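DocCel5: Type I dockerin repeat domain from A. cellulolyticus family 5 endoglucanase WP_010249057 S15I, I16N mutant (Acetivibrio cellulolyticus, PDB 5NRK) probably binds a type I cohesin module in a calcium-dependent manner, so docking the endoglucanase that carries it onto a cellulosome scaffold. Local coordinates at residues L18-L23 with L50-M55. Numbering follows the deposited sequence.
Sequences LMRNYL and LDFAIM. With CA (calcium ion), chain F.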
loop_
_atom_site.group_PDB
_atom_site.type_symbol
_atom_site.label_atom_id
_atom_site.label_comp_id
_atom_site.label_asym_id
_atom_site.label_seq_id
_atom_site.Cartn_x
_atom_site.Cartn_y
_atom_site.Cartn_z
ATOM N N LEU B 18 0.708 5.368 -1.738
ATOM C CA LEU B 18 -0.193 4.757 -2.709
ATOM C C LEU B 18 0.540 4.425 -3.997
ATOM O O LEU B 18 0.354 3.348 -4.573
ATOM C CB LEU B 18 -1.378 5.690 -3.005
ATOM C CG LEU B 18 -2.413 5.793 -1.894
ATOM C CD1 LEU B 18 -3.274 7.021 -2.096
ATOM C CD2 LEU B 18 -3.269 4.539 -1.830
ATOM N N MET B 19 1.340 5.358 -4.490
ATOM C CA MET B 19 2.110 5.116 -5.712
ATOM C C MET B 19 3.062 3.926 -5.534
ATOM O O MET B 19 3.174 3.080 -6.427
ATOM C CB MET B 19 2.832 6.375 -6.151
ATOM C CG MET B 19 3.837 6.175 -7.267
ATOM S SD MET B 19 2.984 6.091 -8.829
ATOM C CE MET B 19 2.474 7.816 -9.065
ATOM N N ARG B 20 3.748 3.859 -4.386
ATOM C CA ARG B 20 4.651 2.750 -4.139
ATOM C C ARG B 20 3.882 1.437 -4.154
ATOM O O ARG B 20 4.279 0.456 -4.791
ATOM C CB ARG B 20 5.384 2.909 -2.798
ATOM C CG ARG B 20 6.502 1.897 -2.656
ATOM C CD ARG B 20 7.364 2.120 -1.420
ATOM N NE ARG B 20 8.576 1.287 -1.528
ATOM C CZ ARG B 20 8.719 0.075 -1.054
ATOM N NH1 ARG B 20 7.738 -0.520 -0.375
ATOM N NH2 ARG B 20 9.855 -0.575 -1.275
ATOM N N ASN B 21 2.759 1.405 -3.453
ATOM C CA ASN B 21 1.916 0.222 -3.405
ATOM C C ASN B 21 1.365 -0.183 -4.749
ATOM O O ASN B 21 1.321 -1.380 -5.075
ATOM C CB ASN B 21 0.830 0.344 -2.339
ATOM C CG ASN B 21 1.401 0.132 -0.942
ATOM O OD1 ASN B 21 1.997 -0.928 -0.684
ATOM N ND2 ASN B 21 1.202 1.078 -0.018
ATOM N N TYR B 22 0.992 0.795 -5.571
ATOM C CA TYR B 22 0.544 0.514 -6.922
ATOM C C TYR B 22 1.651 -0.154 -7.743
ATOM O O TYR B 22 1.427 -1.174 -8.407
ATOM C CB TYR B 22 0.122 1.822 -7.585
ATOM C CG TYR B 22 -0.242 1.693 -9.023
ATOM C CD1 TYR B 22 -1.444 1.130 -9.401
ATOM C CD2 TYR B 22 0.640 2.115 -10.018
ATOM C CE1 TYR B 22 -1.774 1.006 -10.741
ATOM C CE2 TYR B 22 0.332 1.994 -11.361
ATOM C CZ TYR B 22 -0.886 1.441 -11.707
ATOM O OH TYR B 22 -1.212 1.318 -13.047
ATOM N N LEU B 23 2.858 0.402 -7.669
ATOM C CA LEU B 23 3.982 -0.141 -8.446
ATOM C C LEU B 23 4.454 -1.499 -7.940
ATOM O O LEU B 23 5.025 -2.267 -8.712
ATOM C CB LEU B 23 5.127 0.870 -8.503
ATOM C CG LEU B 23 4.807 2.169 -9.238
ATOM C CD1 LEU B 23 5.951 3.146 -9.087
ATOM C CD2 LEU B 23 4.486 1.940 -10.699
ATOM N N LEU B 50 9.289 6.453 -13.035
ATOM C CA LEU B 50 9.648 7.844 -13.299
ATOM C C LEU B 50 8.696 8.793 -12.578
ATOM O O LEU B 50 9.107 9.814 -12.002
ATOM C CB LEU B 50 9.614 8.164 -14.798
ATOM C CG LEU B 50 10.523 7.392 -15.737
ATOM C CD1 LEU B 50 10.390 7.878 -17.160
ATOM C CD2 LEU B 50 11.941 7.542 -15.283
ATOM N N ASP B 51 7.416 8.460 -12.597
ATOM C CA ASP B 51 6.421 9.267 -11.868
ATOM C C ASP B 51 6.652 9.210 -10.363
ATOM O O ASP B 51 6.532 10.228 -9.662
ATOM C CB ASP B 51 5.027 8.802 -12.235
ATOM C CG ASP B 51 4.816 8.845 -13.714
ATOM O OD1 ASP B 51 4.755 9.960 -14.290
ATOM O OD2 ASP B 51 4.745 7.782 -14.361
ATOM N N PHE B 52 7.003 8.034 -9.849
ATOM C CA PHE B 52 7.339 7.853 -8.443
ATOM C C PHE B 52 8.508 8.763 -8.028
ATOM O O PHE B 52 8.464 9.411 -6.983
ATOM C CB PHE B 52 7.609 6.356 -8.246
ATOM C CG PHE B 52 7.803 5.895 -6.826
ATOM C CD1 PHE B 52 6.883 6.182 -5.822
ATOM C CD2 PHE B 52 8.884 5.095 -6.518
ATOM C CE1 PHE B 52 7.067 5.668 -4.549
ATOM C CE2 PHE B 52 9.070 4.595 -5.240
ATOM C CZ PHE B 52 8.180 4.920 -4.252
ATOM N N ALA B 53 9.526 8.817 -8.880
ATOM C CA ALA B 53 10.669 9.665 -8.641
ATOM C C ALA B 53 10.293 11.130 -8.628
ATOM O O ALA B 53 10.786 11.895 -7.793
ATOM C CB ALA B 53 11.728 9.421 -9.713
ATOM N N ILE B 54 9.431 11.537 -9.555
ATOM C CA ILE B 54 9.011 12.920 -9.626
ATOM C C ILE B 54 8.233 13.310 -8.368
ATOM O O ILE B 54 8.430 14.391 -7.794
ATOM C CB ILE B 54 8.192 13.180 -10.905
ATOM C CG1 ILE B 54 9.095 13.046 -12.129
ATOM C CG2 ILE B 54 7.534 14.556 -10.859
ATOM C CD1 ILE B 54 8.348 12.893 -13.439
ATOM N N MET B 55 7.361 12.427 -7.916
ATOM C CA MET B 55 6.637 12.670 -6.681
ATOM C C MET B 55 7.599 12.811 -5.494
ATOM O O MET B 55 7.413 13.682 -4.633
ATOM C CB MET B 55 5.657 11.533 -6.438
ATOM C CG MET B 55 4.843 11.787 -5.186
ATOM S SD MET B 55 3.521 10.629 -4.861
ATOM C CE MET B 55 2.389 10.715 -6.239
HETATM CA CA CA F . 4.458 8.985 -16.523
HETATM O O HOH W 1 6.599 7.876 -16.711
#
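Asp51, whose CB tentatively meets the CE methyl of Met19 across the contact, turns both carboxylate oxygens onto a calcium ion: OD1 and OD2 of Asp51 each lie 2.5 Å from the metal. The same oxygens accept hydrogen bonds from backbone N-H groups, OD1 from Leu41 and OD2 from Asn48, which should help fix the rotation of the carboxylate. Asp40, Asn42, Asp44, Ser46 and a water complete the site.

One residue further on, Phe52 reaches across to the other helix and carries most of the apolar contact. Its CG is anti to the backbone N (chi1 -172°), which sends the ring across to Met19, Arg20 and Leu23, all three approaching obliquely from the same side of its plane. Met19 CG comes closest, 3.4 Å from CD1 of Phe52, the two side chains running past each other in opposite directions. The aliphatic part of Arg20 lies along the far end of the ring, with its CB 3.7 Å from CZ of Phe52. At the near end, Leu23 CD1 packs 3.7 Å from CB of Phe52.

Met19 bends at both chi2 and chi3, which swings its methyl back toward Asp51 and Met55. Both methionines have a second conformer, so the 4.0 Å between CE of Met19 and CE of Met55 is tentative too. Phe16, stacked on Phe52 and touching Met55, extends this core along helix 13-23.

The axes of segments 18-23 and 50-55 approach to 10.2 Å and run nearly antiparallel, at 164°. This is the pairing of helices 13-23 and 49-59 characteristic of a type I dockerin, with Asp51 joining the apolar core to the second EF-hand-like calcium loop.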